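Local coordinates for protein myroilysin (Myroides profundi, PDB 5CZW) that probably acts as a zinc-dependent endopeptidase of the astacin family (M12A) of metzincins and is activated by a cysteine-switch mechanism, at residues I77-V82 against P87-T92; T154-D159 against Y205-A210. The protein carries 1 engineered substitution. One frame throughout, in Å; residues are numbered along the deposited sequence.

Interaction 1: residues I77-V82 against P87-T92; sequences ITFNFV and PQIRVT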
loop_
_atom_site.group_PDB
_atom_site.type_symbol
_atom_site.label_atom_id
_atom_site.label_comp_id
_atom_site.label_asym_id
_atom_site.label_seq_id
_atom_site.Cartn_x
_atom_site.Cartn_y
_atom_site.Cartn_z
ATOM N N ILE A 77 -1.486 -5.530 -17.940
ATOM C CA ILE A 77 -0.706 -4.338 -17.518
ATOM C C ILE A 77 0.672 -4.912 -17.185
ATOM O O ILE A 77 0.742 -6.007 -16.613
ATOM C CB ILE A 77 -1.269 -3.674 -16.217
ATOM C CG1 ILE A 77 -2.649 -3.108 -16.448
ATOM C CG2 ILE A 77 -0.334 -2.583 -15.630
ATOM C CD1 ILE A 77 -2.755 -1.958 -17.435
ATOM N N THR A 78 1.740 -4.216 -17.546
ATOM C CA THR A 78 3.119 -4.539 -17.299
ATOM C C THR A 78 3.769 -3.347 -16.581
ATOM O O THR A 78 3.381 -2.188 -16.827
ATOM C CB THR A 78 3.872 -4.731 -18.670
ATOM O OG1 THR A 78 3.296 -5.878 -19.322
ATOM C CG2 THR A 78 5.324 -5.092 -18.483
ATOM N N PHE A 79 4.763 -3.655 -15.766
ATOM C CA PHE A 79 5.573 -2.664 -15.059
ATOM C C PHE A 79 6.981 -2.735 -15.635
ATOM O O PHE A 79 7.609 -3.801 -15.673
ATOM C CB PHE A 79 5.652 -3.008 -13.628
ATOM C CG PHE A 79 4.332 -2.976 -12.944
ATOM C CD1 PHE A 79 3.669 -1.756 -12.868
ATOM C CD2 PHE A 79 3.699 -4.101 -12.390
ATOM C CE1 PHE A 79 2.461 -1.666 -12.219
ATOM C CE2 PHE A 79 2.456 -4.001 -11.733
ATOM C CZ PHE A 79 1.819 -2.793 -11.701
ATOM N N ASN A 80 7.421 -1.597 -16.142
ATOM C CA ASN A 80 8.763 -1.440 -16.692
ATOM C C ASN A 80 9.580 -0.701 -15.672
ATOM O O ASN A 80 9.371 0.478 -15.435
ATOM C CB ASN A 80 8.717 -0.584 -17.996
ATOM C CG ASN A 80 10.105 -0.482 -18.665
ATOM O OD1 ASN A 80 11.031 -1.234 -18.286
ATOM N ND2 ASN A 80 10.261 0.427 -19.637
ATOM N N PHE A 81 10.546 -1.396 -15.045
ATOM C CA PHE A 81 11.410 -0.804 -14.015
ATOM C C PHE A 81 12.580 -0.075 -14.655
ATOM O O PHE A 81 13.401 -0.736 -15.315
ATOM C CB PHE A 81 11.899 -1.850 -13.044
ATOM C CG PHE A 81 10.844 -2.333 -12.094
ATOM C CD1 PHE A 81 9.802 -3.167 -12.489
ATOM C CD2 PHE A 81 10.751 -1.791 -10.832
ATOM C CE1 PHE A 81 8.773 -3.556 -11.579
ATOM C CE2 PHE A 81 9.742 -2.197 -9.925
ATOM C CZ PHE A 81 8.784 -3.085 -10.302
ATOM N N VAL A 82 12.616 1.235 -14.466
ATOM C CA VAL A 82 13.544 2.127 -15.140
ATOM C C VAL A 82 14.421 2.947 -14.153
ATOM O O VAL A 82 14.113 3.055 -12.957
ATOM C CB VAL A 82 12.788 3.082 -16.036
ATOM C CG1 VAL A 82 11.804 2.382 -16.917
ATOM C CG2 VAL A 82 12.064 4.060 -15.156
ATOM N N PRO A 87 9.540 8.414 -13.611
ATOM C CA PRO A 87 8.759 7.220 -13.700
ATOM C C PRO A 87 7.336 7.546 -13.251
ATOM O O PRO A 87 7.104 8.451 -12.429
ATOM C CB PRO A 87 9.440 6.293 -12.697
ATOM C CG PRO A 87 10.812 6.841 -12.541
ATOM C CD PRO A 87 10.630 8.308 -12.630
ATOM N N GLN A 88 6.392 6.770 -13.729
ATOM C CA GLN A 88 4.998 7.002 -13.397
ATOM C C GLN A 88 4.644 6.595 -11.969
ATOM O O GLN A 88 3.867 7.269 -11.268
ATOM C CB GLN A 88 4.093 6.274 -14.374
ATOM C CG GLN A 88 4.041 6.882 -15.750
ATOM C CD GLN A 88 3.463 6.015 -16.821
ATOM O OE1 GLN A 88 3.830 4.870 -16.974
ATOM N NE2 GLN A 88 2.531 6.575 -17.553
ATOM N N ILE A 89 5.263 5.476 -11.546
ATOM C CA ILE A 89 5.200 4.973 -10.149
ATOM C C ILE A 89 6.574 5.161 -9.607
ATOM O O ILE A 89 7.573 4.762 -10.185
ATOM C CB ILE A 89 4.765 3.514 -10.087
ATOM C CG1 ILE A 89 3.294 3.435 -10.575
ATOM C CG2 ILE A 89 4.901 2.943 -8.664
ATOM C CD1 ILE A 89 2.809 2.039 -10.777
ATOM N N ARG A 90 6.608 5.828 -8.447
ATOM C CA ARG A 90 7.891 6.207 -7.784
ATOM C C ARG A 90 7.897 5.663 -6.345
ATOM O O ARG A 90 7.072 6.048 -5.507
ATOM C CB ARG A 90 8.167 7.706 -7.793
ATOM C CG ARG A 90 8.193 8.242 -9.244
ATOM C CD ARG A 90 8.411 9.763 -9.325
ATOM N NE ARG A 90 7.320 10.495 -8.774
ATOM C CZ ARG A 90 6.218 10.810 -9.403
ATOM N NH1 ARG A 90 6.032 10.400 -10.595
ATOM N NH2 ARG A 90 5.250 11.492 -8.776
ATOM N N VAL A 91 8.705 4.634 -6.162
ATOM C CA VAL A 91 8.699 3.806 -4.935
ATOM C C VAL A 91 9.904 4.166 -3.999
ATOM O O VAL A 91 11.111 4.166 -4.403
ATOM C CB VAL A 91 8.903 2.320 -5.299
ATOM C CG1 VAL A 91 8.856 1.521 -3.984
ATOM C CG2 VAL A 91 7.903 1.882 -6.340
ATOM N N THR A 92 9.568 4.570 -2.797
ATOM C CA THR A 92 10.562 4.711 -1.741
ATOM C C THR A 92 10.512 3.628 -0.700
ATOM O O THR A 92 9.560 2.862 -0.659
ATOM C CB THR A 92 10.426 6.080 -1.087
ATOM O OG1 THR A 92 9.087 6.281 -0.709
ATOM C CG2 THR A 92 10.891 7.212 -2.079
#

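Interaction 2: residues T154-D159 against Y205-A210; sequences TNIPWD and YSISSA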
loop_
_atom_site.group_PDB
_atom_site.type_symbol
_atom_site.label_atom_id
_atom_site.label_comp_id
_atom_site.label_asym_id
_atom_site.label_seq_id
_atom_site.Cartn_x
_atom_site.Cartn_y
_atom_site.Cartn_z
ATOM N N THR A 154 -17.883 -7.650 16.452
ATOM C CA THR A 154 -17.527 -7.037 17.711
ATOM C C THR A 154 -17.233 -5.555 17.566
ATOM O O THR A 154 -17.179 -4.837 18.566
ATOM C CB THR A 154 -16.275 -7.680 18.302
ATOM O OG1 THR A 154 -15.159 -7.601 17.359
ATOM C CG2 THR A 154 -16.544 -9.116 18.756
ATOM N N ASN A 155 -16.993 -5.103 16.348
ATOM C CA ASN A 155 -16.276 -3.844 16.163
ATOM C C ASN A 155 -14.822 -3.963 16.497
ATOM O O ASN A 155 -14.392 -4.888 17.187
ATOM C CB ASN A 155 -16.809 -2.702 17.042
ATOM C CG ASN A 155 -18.182 -2.213 16.584
ATOM O OD1 ASN A 155 -18.946 -1.662 17.370
ATOM N ND2 ASN A 155 -18.479 -2.373 15.330
ATOM N N ILE A 156 -14.067 -2.994 16.006
ATOM C CA ILE A 156 -12.634 -3.051 16.163
ATOM C C ILE A 156 -12.182 -2.371 17.439
ATOM O O ILE A 156 -12.475 -1.207 17.642
ATOM C CB ILE A 156 -11.931 -2.407 14.949
ATOM C CG1 ILE A 156 -12.383 -3.102 13.641
ATOM C CG2 ILE A 156 -10.409 -2.469 15.146
ATOM C CD1 ILE A 156 -12.157 -2.317 12.363
ATOM N N PRO A 157 -11.404 -3.151 18.236
ATOM C CA PRO A 157 -10.954 -2.508 19.459
ATOM C C PRO A 157 -9.737 -1.586 19.338
ATOM O O PRO A 157 -8.729 -1.874 19.843
ATOM C CB PRO A 157 -10.657 -3.692 20.385
ATOM C CG PRO A 157 -10.073 -4.652 19.498
ATOM C CD PRO A 157 -10.933 -4.608 18.273
ATOM N N TRP A 158 -9.900 -0.473 18.681
ATOM C CA TRP A 158 -8.842 0.491 18.541
ATOM C C TRP A 158 -8.370 1.069 19.842
ATOM O O TRP A 158 -9.190 1.421 20.758
ATOM C CB TRP A 158 -9.279 1.674 17.676
ATOM C CG TRP A 158 -9.760 1.400 16.290
ATOM C CD1 TRP A 158 -11.034 1.432 15.879
ATOM C CD2 TRP A 158 -8.977 1.036 15.134
ATOM N NE1 TRP A 158 -11.107 1.144 14.546
ATOM C CE2 TRP A 158 -9.865 0.870 14.067
ATOM C CE3 TRP A 158 -7.611 0.863 14.891
ATOM C CZ2 TRP A 158 -9.437 0.557 12.774
ATOM C CZ3 TRP A 158 -7.187 0.543 13.589
ATOM C CH2 TRP A 158 -8.113 0.393 12.564
ATOM N N ASP A 159 -7.060 1.258 19.929
ATOM C CA ASP A 159 -6.506 2.059 21.024
ATOM C C ASP A 159 -6.433 3.438 20.451
ATOM O O ASP A 159 -5.508 3.758 19.706
ATOM C CB ASP A 159 -5.160 1.528 21.419
ATOM C CG ASP A 159 -4.494 2.364 22.508
ATOM O OD1 ASP A 159 -4.750 3.593 22.572
ATOM O OD2 ASP A 159 -3.662 1.778 23.247
ATOM N N TYR A 205 -7.432 -5.744 4.393
ATOM C CA TYR A 205 -6.830 -4.681 5.234
ATOM C C TYR A 205 -6.370 -5.252 6.549
ATOM O O TYR A 205 -7.149 -5.846 7.333
ATOM C CB TYR A 205 -7.924 -3.636 5.499
ATOM C CG TYR A 205 -7.486 -2.525 6.338
ATOM C CD1 TYR A 205 -6.536 -1.686 5.903
ATOM C CD2 TYR A 205 -8.184 -2.183 7.440
ATOM C CE1 TYR A 205 -6.130 -0.605 6.643
ATOM C CE2 TYR A 205 -7.769 -1.180 8.254
ATOM C CZ TYR A 205 -6.767 -0.331 7.827
ATOM O OH TYR A 205 -6.381 0.772 8.587
ATOM N N SER A 206 -5.083 -5.176 6.773
ATOM C CA SER A 206 -4.476 -5.637 7.997
ATOM C C SER A 206 -4.654 -4.639 9.124
ATOM O O SER A 206 -4.398 -3.514 8.936
ATOM C CB SER A 206 -2.979 -5.733 7.746
ATOM O OG SER A 206 -2.751 -6.670 6.768
ATOM N N ILE A 207 -5.053 -5.115 10.292
ATOM C CA ILE A 207 -5.205 -4.310 11.476
ATOM C C ILE A 207 -4.093 -4.727 12.434
ATOM O O ILE A 207 -4.037 -5.863 12.904
ATOM C CB ILE A 207 -6.605 -4.410 12.128
ATOM C CG1 ILE A 207 -7.636 -3.867 11.109
ATOM C CG2 ILE A 207 -6.655 -3.575 13.403
ATOM C CD1 ILE A 207 -9.086 -4.179 11.369
ATOM N N SER A 208 -3.206 -3.784 12.715
ATOM C CA SER A 208 -2.007 -4.119 13.464
ATOM C C SER A 208 -2.322 -4.115 14.938
ATOM O O SER A 208 -2.978 -3.183 15.452
ATOM C CB SER A 208 -0.939 -3.085 13.190
ATOM O OG SER A 208 0.150 -3.317 14.012
ATOM N N SER A 209 -1.746 -5.057 15.679
ATOM C CA SER A 209 -2.012 -5.160 17.118
ATOM C C SER A 209 -1.351 -4.019 17.861
ATOM O O SER A 209 -1.651 -3.768 19.041
ATOM C CB SER A 209 -1.503 -6.493 17.707
ATOM O OG SER A 209 -0.123 -6.665 17.480
ATOM N N ALA A 210 -0.453 -3.336 17.167
ATOM C CA ALA A 210 0.150 -2.108 17.660
ATOM C C ALA A 210 -0.852 -0.975 17.794
ATOM O O ALA A 210 -0.493 0.044 18.412
ATOM C CB ALA A 210 1.298 -1.702 16.757
#

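Interaction 1: residues I77-V82 against P87-T92
The carbonyl O of Pro87, whose ring packs against Val82, takes a hydrogen bond from Arg90 NH1 at 2.9 Å. The oxygen lies at the edge of the guanidinium and close to its plane, and the donor sits almost in line with the carbonyl; the bend is at the hydrogen, with an N-H...O angle of 146°. NE of the same group bonds to Glu114 O and NH2 more weakly to Ile110 O, which should fix the rotation of the guanidinium. Across the contact the meeting is purely apolar. Val82 brings its CG2 branch, set between the backbone N and the carbonyl carbon, within 4.0 Å of Pro87 CG. Deeper in, the extended end of Ile89 (chi2 171°) carries CD1 to 4.0 Å from Phe79 CE1, approaching the ring obliquely. The Phe79 ring also meets Phe139 edge-to-face and touches Leu143, while Ile89 rests on Ala142, so both residues pack against helix 128-143. The two strands are not sheet neighbours: 48-54 runs between them, pairing through its backbone with Thr78, Asn80 and Val82, and Gln88 N bonds to Thr50 OG1. Contact over an intervening parallel strand, on the side backed by the zinc-binding HExxH helix, fits the twisted, mainly parallel sheet of the metzincin fold.

Interaction 2: residues T154-D159 against Y205-A210
Ile207 reaches across to Ile156 and Trp158 just after what is probably the Met-turn, the tight turn of metzincins, whose sequence here ends in Tyr205. Its CB points at segment 154-159 and splits into two branches. CG2, anti to the backbone N, comes to 4.2 Å from Trp158 CZ3, the two side chains crossing at about a right angle. The other branch runs out through CG1, nearly straight (chi2 165°), to CD1, which meets Ile156 CD1 tip to tip at 3.7 Å and lies 4.1 Å from Ile156 CG1. Ile156 thus works in two directions: while CD1 faces Ile207, its CG2 sits over the centre of one face of the Trp158 ring, 3.6 Å above the plane. An inverse gamma turn centred on Pro157 brings these two residues together, with Trp158 N bonded to Ile156 O at 2.9 Å. Directly after it, Asp159 is the N-cap of helix 160-167, OD1 accepting from Lys162 N; Trp158 leans on Val163 of that helix. Tyr205 marks the inner end of the contact. Its ring stacks on Tyr187 and meets His147, a zinc ligand, and its side chain lies about 5 Å from the metal, which Cys23 also binds. In astacins the corresponding tyrosine can ligate the zinc once the propeptide is gone. Here Tyr205 OH lies at the edge of the Trp158 indole, near its plane, 4.4 Å from CH2.

In the fold
Interaction 1 comes first along the chain and is complete before interaction 2 begins. Their centres lie 32 Å apart on opposite sides of the chain's centre, with nearest atoms about 17 Å from each other. The first belongs to the five-stranded sheet and packs on helix 128-143, which supplies zinc ligands His137 and His141; the second joins irregular loops that follow this helix, beside the third histidine, His147. The two contacts therefore flank the metal centre from its sheet side and from its loop side, all within the astacin-like catalytic region. Cys23 completes the zinc site between them, consistent with the latent form of a cysteine-switch enzyme.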